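Local coordinates for putative uncharacterized protein PH1404 (Pyrococcus horikoshii, PDB 3AF6) that probably terminates transcription by cutting nascent RNA, as a zinc-dependent ribonuclease of the beta-CASP branch of the metallo-beta-lactamase superfamily, at residues Y446-G451 with E487-F492; E505-I510 with F534-P539; Y603-R608 with R633-S638. All blocks are in the same frame, centred on the assembly; numbering follows the deposited sequence.

Interaction 1 of 3, residues Y446-G451 with E487-F492; sequences YARIGG and EGYNPF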
loop_
_atom_site.group_PDB
_atom_site.type_symbol
_atom_site.label_atom_id
_atom_site.label_comp_id
_atom_site.label_asym_id
_atom_site.label_seq_id
_atom_site.Cartn_x
_atom_site.Cartn_y
_atom_site.Cartn_z
ATOM N N TYR A 446 25.419 8.259 1.626
ATOM C CA TYR A 446 26.321 9.359 1.372
ATOM C C TYR A 446 26.833 9.887 2.701
ATOM O O TYR A 446 27.883 10.523 2.767
ATOM C CB TYR A 446 25.589 10.461 0.618
ATOM C CG TYR A 446 26.404 11.705 0.435
ATOM C CD1 TYR A 446 27.525 11.712 -0.388
ATOM C CD2 TYR A 446 26.069 12.874 1.110
ATOM C CE1 TYR A 446 28.302 12.860 -0.534
ATOM C CE2 TYR A 446 26.832 14.030 0.974
ATOM C CZ TYR A 446 27.950 14.019 0.155
ATOM O OH TYR A 446 28.726 15.158 0.057
ATOM N N ALA A 447 26.076 9.620 3.760
ATOM C CA ALA A 447 26.448 10.062 5.099
ATOM C C ALA A 447 27.628 9.254 5.639
ATOM O O ALA A 447 28.583 9.817 6.168
ATOM C CB ALA A 447 25.253 9.932 6.036
ATOM N N ARG A 448 27.546 7.933 5.492
ATOM C CA ARG A 448 28.572 7.012 5.961
ATOM C C ARG A 448 29.946 7.169 5.325
ATOM O O ARG A 448 30.880 6.460 5.698
ATOM C CB ARG A 448 28.111 5.569 5.767
ATOM C CG ARG A 448 26.972 5.161 6.674
ATOM C CD ARG A 448 26.478 3.775 6.325
ATOM N NE ARG A 448 26.180 3.668 4.901
ATOM C CZ ARG A 448 25.518 2.655 4.352
ATOM N NH1 ARG A 448 25.080 1.660 5.112
ATOM N NH2 ARG A 448 25.302 2.634 3.043
ATOM N N ILE A 449 30.079 8.075 4.363
ATOM C CA ILE A 449 31.375 8.286 3.733
ATOM C C ILE A 449 31.821 9.737 3.892
ATOM O O ILE A 449 32.708 10.215 3.184
ATOM C CB ILE A 449 31.356 7.872 2.227
ATOM C CG1 ILE A 449 30.470 8.814 1.402
ATOM C CG2 ILE A 449 30.874 6.430 2.107
ATOM C CD1 ILE A 449 31.209 10.005 0.806
ATOM N N GLY A 450 31.197 10.431 4.838
ATOM C CA GLY A 450 31.552 11.813 5.102
ATOM C C GLY A 450 31.085 12.813 4.064
ATOM O O GLY A 450 31.862 13.252 3.205
ATOM N N GLY A 451 29.811 13.180 4.149
ATOM C CA GLY A 451 29.253 14.142 3.218
ATOM C C GLY A 451 28.086 14.893 3.830
ATOM O O GLY A 451 27.743 15.999 3.401
ATOM N N GLU A 487 21.293 -8.204 10.830
ATOM C CA GLU A 487 22.277 -7.410 11.559
ATOM C C GLU A 487 21.579 -6.482 12.544
ATOM O O GLU A 487 20.352 -6.350 12.538
ATOM C CB GLU A 487 23.119 -6.564 10.602
ATOM C CG GLU A 487 24.265 -7.302 9.913
ATOM C CD GLU A 487 23.805 -8.497 9.093
ATOM O OE1 GLU A 487 23.447 -9.532 9.693
ATOM O OE2 GLU A 487 23.800 -8.400 7.845
ATOM N N GLY A 488 22.372 -5.854 13.404
ATOM C CA GLY A 488 21.826 -4.924 14.372
ATOM C C GLY A 488 21.857 -3.559 13.722
ATOM O O GLY A 488 21.642 -2.538 14.374
ATOM N N TYR A 489 22.128 -3.554 12.418
ATOM C CA TYR A 489 22.203 -2.318 11.645
ATOM C C TYR A 489 20.869 -1.929 11.026
ATOM O O TYR A 489 19.989 -2.769 10.830
ATOM C CB TYR A 489 23.245 -2.442 10.531
ATOM C CG TYR A 489 23.426 -1.168 9.733
ATOM C CD1 TYR A 489 23.717 0.042 10.373
ATOM C CD2 TYR A 489 23.313 -1.167 8.341
ATOM C CE1 TYR A 489 23.890 1.222 9.647
ATOM C CE2 TYR A 489 23.485 0.010 7.606
ATOM C CZ TYR A 489 23.773 1.200 8.266
ATOM O OH TYR A 489 23.946 2.366 7.550
ATOM N N ASN A 490 20.737 -0.645 10.709
ATOM C CA ASN A 490 19.521 -0.122 10.112
ATOM C C ASN A 490 19.759 1.316 9.653
ATOM O O ASN A 490 19.915 2.219 10.474
ATOM C CB ASN A 490 18.391 -0.160 11.138
ATOM C CG ASN A 490 17.035 -0.201 10.496
ATOM O OD1 ASN A 490 16.712 0.637 9.655
ATOM N ND2 ASN A 490 16.226 -1.181 10.883
ATOM N N PRO A 491 19.790 1.548 8.331
ATOM C CA PRO A 491 20.013 2.888 7.777
ATOM C C PRO A 491 18.929 3.912 8.125
ATOM O O PRO A 491 19.151 5.116 8.017
ATOM C CB PRO A 491 20.109 2.627 6.276
ATOM C CG PRO A 491 19.193 1.466 6.091
ATOM C CD PRO A 491 19.574 0.571 7.253
ATOM N N PHE A 492 17.759 3.432 8.535
ATOM C CA PHE A 492 16.664 4.325 8.901
ATOM C C PHE A 492 16.896 4.886 10.299
ATOM O O PHE A 492 16.469 5.998 10.614
ATOM C CB PHE A 492 15.324 3.580 8.863
ATOM C CG PHE A 492 14.944 3.087 7.497
ATOM C CD1 PHE A 492 14.712 1.733 7.274
ATOM C CD2 PHE A 492 14.840 3.974 6.429
ATOM C CE1 PHE A 492 14.385 1.266 6.006
ATOM C CE2 PHE A 492 14.513 3.520 5.156
ATOM C CZ PHE A 492 14.286 2.163 4.943
#
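Y489 is the residue of 487-492 that meets R448 of the other segment. The two side chains approach from opposite directions. NH1 of R448 lies 2.8 Å from the phenolic OH of Y489. This is a weak hydrogen bond, with a bent N-H...O angle of 126°. The guanidinium and ring planes are 18° apart, and NH1 approaches the ring obliquely. Y489 extends its ring toward the arginine with CG anti to the backbone N. The R448 chain is bent at chi3 (-52°), which turns the guanidinium so that NH1 comes up to the hydroxyl.

N490 comes next and bonds within its own segment. Its OD1 accepts from F492 N at 3.2 Å, which makes an Asx turn. The donor lies in the carbonyl plane, on a lone pair. P491 follows, and its N lies 4.0 Å above one face of the Y489 ring, toward the rim. P491 also packs on M441 and E444 of helix 435-447. F492 is buried against M441 and against T466 and T470 of helix 462-471.

R448 lies in a type I turn from A447 to G450, in the C-terminal end region of helix 435-447. G450 N bonds A447 O at 3.0 Å and closes that turn. E444 and E445 form long, weak ion pairs with R448.

The contact joins a helix end to a loop at the surface of the beta-CASP domain. One weak bond crosses it, at a surface arginine. The chemistry implies a light, polar link, while P491 and F492 add apolar packing against the helices beside it.

Interaction 2 of 3, residues E505-I510 with F534-P539; sequences ERQDII and FKQLAP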
loop_
_atom_site.group_PDB
_atom_site.type_symbol
_atom_site.label_atom_id
_atom_site.label_comp_id
_atom_site.label_asym_id
_atom_site.label_seq_id
_atom_site.Cartn_x
_atom_site.Cartn_y
_atom_site.Cartn_z
ATOM N N GLU A 505 9.170 23.448 17.094
ATOM C CA GLU A 505 10.468 23.069 16.552
ATOM C C GLU A 505 10.575 23.452 15.081
ATOM O O GLU A 505 11.636 23.855 14.607
ATOM C CB GLU A 505 10.688 21.564 16.736
ATOM C CG GLU A 505 12.035 21.054 16.233
ATOM C CD GLU A 505 12.409 19.700 16.820
ATOM O OE1 GLU A 505 11.522 18.829 16.921
ATOM O OE2 GLU A 505 13.591 19.501 17.173
ATOM N N ARG A 506 9.460 23.335 14.368
ATOM C CA ARG A 506 9.410 23.678 12.953
ATOM C C ARG A 506 9.686 25.161 12.770
ATOM O O ARG A 506 10.460 25.565 11.904
ATOM C CB ARG A 506 8.030 23.349 12.396
ATOM C CG ARG A 506 7.818 23.744 10.944
ATOM C CD ARG A 506 6.404 23.398 10.549
ATOM N NE ARG A 506 6.095 22.038 10.968
ATOM C CZ ARG A 506 4.895 21.626 11.356
ATOM N NH1 ARG A 506 4.717 20.363 11.720
ATOM N NH2 ARG A 506 3.874 22.476 11.385
ATOM N N GLN A 507 9.034 25.971 13.593
ATOM C CA GLN A 507 9.197 27.411 13.520
ATOM C C GLN A 507 10.657 27.776 13.779
ATOM O O GLN A 507 11.241 28.589 13.063
ATOM C CB GLN A 507 8.278 28.095 14.536
ATOM C CG GLN A 507 8.033 29.553 14.226
ATOM C CD GLN A 507 7.425 29.748 12.849
ATOM O OE1 GLN A 507 6.288 29.341 12.603
ATOM N NE2 GLN A 507 8.183 30.364 11.938
ATOM N N ASP A 508 11.246 27.163 14.800
ATOM C CA ASP A 508 12.643 27.416 15.126
ATOM C C ASP A 508 13.506 27.202 13.885
ATOM O O ASP A 508 14.188 28.125 13.422
ATOM C CB ASP A 508 13.105 26.470 16.236
ATOM C CG ASP A 508 12.308 26.641 17.509
ATOM O OD1 ASP A 508 12.557 25.887 18.476
ATOM O OD2 ASP A 508 11.433 27.533 17.543
ATOM N N ILE A 509 13.459 25.981 13.352
ATOM C CA ILE A 509 14.222 25.605 12.165
ATOM C C ILE A 509 14.162 26.675 11.078
ATOM O O ILE A 509 15.183 27.046 10.499
ATOM C CB ILE A 509 13.707 24.271 11.564
ATOM C CG1 ILE A 509 13.750 23.163 12.621
ATOM C CG2 ILE A 509 14.564 23.873 10.374
ATOM C CD1 ILE A 509 13.225 21.829 12.139
ATOM N N ILE A 510 12.959 27.165 10.801
ATOM C CA ILE A 510 12.761 28.185 9.779
ATOM C C ILE A 510 13.484 29.468 10.161
ATOM O O ILE A 510 14.194 30.062 9.345
ATOM C CB ILE A 510 11.263 28.493 9.599
ATOM C CG1 ILE A 510 10.509 27.192 9.306
ATOM C CG2 ILE A 510 11.067 29.491 8.467
ATOM C CD1 ILE A 510 9.002 27.307 9.409
ATOM N N PHE A 534 7.828 26.093 2.409
ATOM C CA PHE A 534 7.815 26.755 1.108
ATOM C C PHE A 534 7.554 28.246 1.255
ATOM O O PHE A 534 8.406 29.069 0.910
ATOM C CB PHE A 534 6.752 26.162 0.186
ATOM C CG PHE A 534 6.554 26.951 -1.083
ATOM C CD1 PHE A 534 7.547 26.992 -2.054
ATOM C CD2 PHE A 534 5.388 27.689 -1.285
ATOM C CE1 PHE A 534 7.389 27.758 -3.211
ATOM C CE2 PHE A 534 5.219 28.459 -2.437
ATOM C CZ PHE A 534 6.225 28.493 -3.404
ATOM N N LYS A 535 6.368 28.580 1.763
ATOM C CA LYS A 535 5.966 29.968 1.972
ATOM C C LYS A 535 7.075 30.792 2.612
ATOM O O LYS A 535 7.420 31.872 2.129
ATOM C CB LYS A 535 4.738 30.042 2.887
ATOM C CG LYS A 535 3.412 29.679 2.251
ATOM C CD LYS A 535 2.290 29.840 3.268
ATOM C CE LYS A 535 0.922 29.602 2.646
ATOM N NZ LYS A 535 -0.184 29.764 3.635
ATOM N N GLN A 536 7.635 30.272 3.701
ATOM C CA GLN A 536 8.668 30.989 4.422
ATOM C C GLN A 536 10.059 31.026 3.815
ATOM O O GLN A 536 10.855 31.895 4.167
ATOM C CB GLN A 536 8.749 30.470 5.853
ATOM C CG GLN A 536 7.516 30.803 6.669
ATOM C CD GLN A 536 7.783 30.777 8.156
ATOM O OE1 GLN A 536 8.694 31.450 8.642
ATOM N NE2 GLN A 536 6.985 30.008 8.893
ATOM N N LEU A 537 10.371 30.107 2.909
ATOM C CA LEU A 537 11.701 30.114 2.313
ATOM C C LEU A 537 11.724 30.778 0.937
ATOM O O LEU A 537 12.724 31.374 0.545
ATOM C CB LEU A 537 12.241 28.683 2.219
ATOM C CG LEU A 537 12.336 27.894 3.533
ATOM C CD1 LEU A 537 12.894 26.517 3.262
ATOM C CD2 LEU A 537 13.227 28.621 4.522
ATOM N N ALA A 538 10.608 30.695 0.222
ATOM C CA ALA A 538 10.494 31.251 -1.127
ATOM C C ALA A 538 11.232 32.564 -1.409
ATOM O O ALA A 538 11.979 32.664 -2.382
ATOM C CB ALA A 538 9.017 31.398 -1.499
ATOM N N PRO A 539 11.024 33.593 -0.571
ATOM C CA PRO A 539 11.690 34.883 -0.783
ATOM C C PRO A 539 13.218 34.857 -0.837
ATOM O O PRO A 539 13.816 35.422 -1.750
ATOM C CB PRO A 539 11.172 35.730 0.378
ATOM C CG PRO A 539 9.810 35.180 0.599
ATOM C CD PRO A 539 10.059 33.689 0.538
#
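Q536 lies across I510 at about a right angle. The isoleucine presents two methyl groups to it. CG2 of I510 touches the base of the glutamine, 3.6 Å from Q536 CB. CD1 of I510 reaches further along the chain, to 3.9 Å from Q536 CD. The Q536 chain is extended beyond CG (chi2 -158°), and this lays its amide over the isoleucine.

Q507 also crosses Q536 at about a right angle. Its chain bends at chi2 (58°), which swings the amide back toward the other helix although its CB starts out pointing away. The two amide groups end nearly coplanar, with planes 19° apart. Both amides are probably turned over in the model, so their pairing is uncertain.

The segments belong to helices 503-511 and 529-537 of the beta-CASP domain. Each helix links strands of its six-stranded parallel sheet. The first leads from strand 497-499 to 516-520, and the second leads on from there to 544-547. R506 lies one residue before Q507 and forms a salt bridge with D459. I510 packs on E532 and Y533 as well, one turn before Q536. L537 is buried next to Q536 and packs on N543 and M583.

The contact thus pairs aliphatic carbon with the flank of a glutamine, at the partly exposed outer side of two neighbouring helices. It implies modest apolar cover, with two adjacent amides that may bond each other.

Interaction 3 of 3, residues Y603-R608 with R633-S638; sequences YVAKVR and RKFGIS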
loop_
_atom_site.group_PDB
_atom_site.type_symbol
_atom_site.label_atom_id
_atom_site.label_comp_id
_atom_site.label_asym_id
_atom_site.label_seq_id
_atom_site.Cartn_x
_atom_site.Cartn_y
_atom_site.Cartn_z
ATOM N N TYR A 603 9.056 -2.951 -20.215
ATOM C CA TYR A 603 8.220 -3.841 -19.417
ATOM C C TYR A 603 7.328 -4.645 -20.350
ATOM O O TYR A 603 7.015 -5.808 -20.084
ATOM C CB TYR A 603 7.332 -3.056 -18.439
ATOM C CG TYR A 603 6.524 -3.959 -17.530
ATOM C CD1 TYR A 603 7.123 -4.601 -16.440
ATOM C CD2 TYR A 603 5.196 -4.266 -17.824
ATOM C CE1 TYR A 603 6.420 -5.536 -15.669
ATOM C CE2 TYR A 603 4.489 -5.194 -17.071
ATOM C CZ TYR A 603 5.108 -5.825 -15.995
ATOM O OH TYR A 603 4.414 -6.752 -15.254
ATOM N N VAL A 604 6.908 -4.016 -21.444
ATOM C CA VAL A 604 6.044 -4.688 -22.400
ATOM C C VAL A 604 6.859 -5.778 -23.073
ATOM O O VAL A 604 6.423 -6.928 -23.165
ATOM C CB VAL A 604 5.500 -3.704 -23.461
ATOM C CG1 VAL A 604 4.553 -4.429 -24.410
ATOM C CG2 VAL A 604 4.774 -2.550 -22.773
ATOM N N ALA A 605 8.052 -5.415 -23.528
ATOM C CA ALA A 605 8.953 -6.365 -24.183
ATOM C C ALA A 605 9.186 -7.618 -23.326
ATOM O O ALA A 605 9.086 -8.742 -23.821
ATOM C CB ALA A 605 10.284 -5.688 -24.491
ATOM N N LYS A 606 9.470 -7.417 -22.044
ATOM C CA LYS A 606 9.737 -8.525 -21.132
ATOM C C LYS A 606 8.528 -9.222 -20.500
ATOM O O LYS A 606 8.629 -10.390 -20.131
ATOM C CB LYS A 606 10.640 -8.061 -19.987
ATOM C CG LYS A 606 11.936 -7.388 -20.398
ATOM C CD LYS A 606 13.070 -8.392 -20.552
ATOM C CE LYS A 606 14.429 -7.692 -20.576
ATOM N NZ LYS A 606 14.518 -6.654 -21.650
ATOM N N VAL A 607 7.396 -8.542 -20.349
ATOM C CA VAL A 607 6.269 -9.203 -19.696
ATOM C C VAL A 607 5.932 -10.542 -20.350
ATOM O O VAL A 607 5.977 -10.688 -21.576
ATOM C CB VAL A 607 5.020 -8.295 -19.634
ATOM C CG1 VAL A 607 4.530 -7.962 -21.015
ATOM C CG2 VAL A 607 3.947 -8.972 -18.821
ATOM N N ARG A 608 5.589 -11.518 -19.514
ATOM C CA ARG A 608 5.293 -12.866 -19.985
ATOM C C ARG A 608 4.192 -13.525 -19.146
ATOM O O ARG A 608 4.215 -13.451 -17.907
ATOM C CB ARG A 608 6.580 -13.700 -19.880
ATOM C CG ARG A 608 6.811 -14.691 -20.976
ATOM C CD ARG A 608 6.967 -14.005 -22.320
ATOM N NE ARG A 608 8.086 -13.070 -22.366
ATOM C CZ ARG A 608 8.445 -12.417 -23.469
ATOM N NH1 ARG A 608 7.772 -12.605 -24.596
ATOM N NH2 ARG A 608 9.471 -11.580 -23.454
ATOM N N ARG A 633 2.808 0.064 -32.461
ATOM C CA ARG A 633 3.715 0.236 -33.574
ATOM C C ARG A 633 4.994 -0.585 -33.432
ATOM O O ARG A 633 5.498 -1.120 -34.415
ATOM C CB ARG A 633 4.041 1.721 -33.715
ATOM C CG ARG A 633 4.711 2.125 -35.007
ATOM C CD ARG A 633 4.405 3.588 -35.284
ATOM N NE ARG A 633 4.635 4.395 -34.090
ATOM C CZ ARG A 633 4.009 5.539 -33.826
ATOM N NH1 ARG A 633 3.108 6.014 -34.680
ATOM N NH2 ARG A 633 4.277 6.199 -32.702
ATOM N N LYS A 634 5.509 -0.705 -32.211
ATOM C CA LYS A 634 6.743 -1.451 -31.996
ATOM C C LYS A 634 6.577 -2.928 -31.697
ATOM O O LYS A 634 7.478 -3.716 -31.977
ATOM C CB LYS A 634 7.563 -0.823 -30.871
ATOM C CG LYS A 634 8.876 -1.547 -30.612
ATOM C CD LYS A 634 9.716 -0.795 -29.620
ATOM C CE LYS A 634 11.055 -1.453 -29.399
ATOM N NZ LYS A 634 11.841 -0.642 -28.424
ATOM N N PHE A 635 5.436 -3.317 -31.139
ATOM C CA PHE A 635 5.231 -4.720 -30.806
ATOM C C PHE A 635 4.081 -5.343 -31.574
ATOM O O PHE A 635 3.947 -6.571 -31.631
ATOM C CB PHE A 635 4.977 -4.865 -29.305
ATOM C CG PHE A 635 6.080 -4.317 -28.445
ATOM C CD1 PHE A 635 7.325 -4.927 -28.414
ATOM C CD2 PHE A 635 5.874 -3.181 -27.664
ATOM C CE1 PHE A 635 8.353 -4.416 -27.618
ATOM C CE2 PHE A 635 6.901 -2.664 -26.866
ATOM C CZ PHE A 635 8.139 -3.285 -26.846
ATOM N N GLY A 636 3.245 -4.499 -32.166
ATOM C CA GLY A 636 2.111 -5.012 -32.907
ATOM C C GLY A 636 1.031 -5.551 -31.987
ATOM O O GLY A 636 0.165 -6.304 -32.427
ATOM N N ILE A 637 1.074 -5.175 -30.712
ATOM C CA ILE A 637 0.075 -5.622 -29.752
ATOM C C ILE A 637 -1.139 -4.671 -29.766
ATOM O O ILE A 637 -0.974 -3.447 -29.863
ATOM C CB ILE A 637 0.681 -5.655 -28.326
ATOM C CG1 ILE A 637 1.832 -6.661 -28.280
ATOM C CG2 ILE A 637 -0.385 -6.013 -27.297
ATOM C CD1 ILE A 637 2.564 -6.716 -26.946
ATOM N N SER A 638 -2.351 -5.224 -29.682
ATOM C CA SER A 638 -3.555 -4.392 -29.654
ATOM C C SER A 638 -3.524 -3.510 -28.422
ATOM O O SER A 638 -3.446 -4.011 -27.297
ATOM C CB SER A 638 -4.822 -5.240 -29.582
ATOM O OG SER A 638 -5.170 -5.768 -30.846
#
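V607 N donates to Y603 O at 2.8 Å, closing the last turn of the helix that brings V604 and A605 against F635. V607 is the first residue to leave the helix. The contact itself is apolar.

The F635 ring is approached obliquely by both partners. CG1 of V604 lies 3.7 Å from CD2 of F635. CB of A605 lies 3.9 Å from CE1 of F635, across the ring from CD2 but on the same side of its plane. The CB of F635 points toward the first helix. K634 CG sits over the centre of the opposite face, 4.1 Å above the plane. I637 adds CD1, which is 4.0 Å from CG1 of V604.

G636, with positive phi, ends helix 621-635 and leads to strand 638-640. The chain from strand 613-617 through this helix to the parallel strand 638-640 is a beta-alpha-beta crossover. V604 and I637 both pack on I614 of the first strand. M601 also touches F635, and R610 donates to F635 O.

The contact joins two helix ends over the sheet of the metallo-beta-lactamase domain. Its chemistry implies hydrophobic burial on the sheet side, grading to a partly exposed ring.

How the interactions relate
The three contacts follow one another along the chain and do not touch. Interactions 1 and 2 share the beta-CASP domain, with centres 28 Å apart and nearest atoms about 15 Å apart. Interaction 3 belongs to the metallo-beta-lactamase domain. Its centre is 40 Å from that of interaction 1 and 48 Å from that of interaction 2. Its nearest atoms are about 23 Å from interaction 1 and about 34 Å from interaction 2. None of them lies at the two-zinc site of H256, H258, D260, H261, H344, D367 and H618. The closest link in sequence is in interaction 3, where strand 613-617, between its two helices, leads directly into the zinc ligand H618.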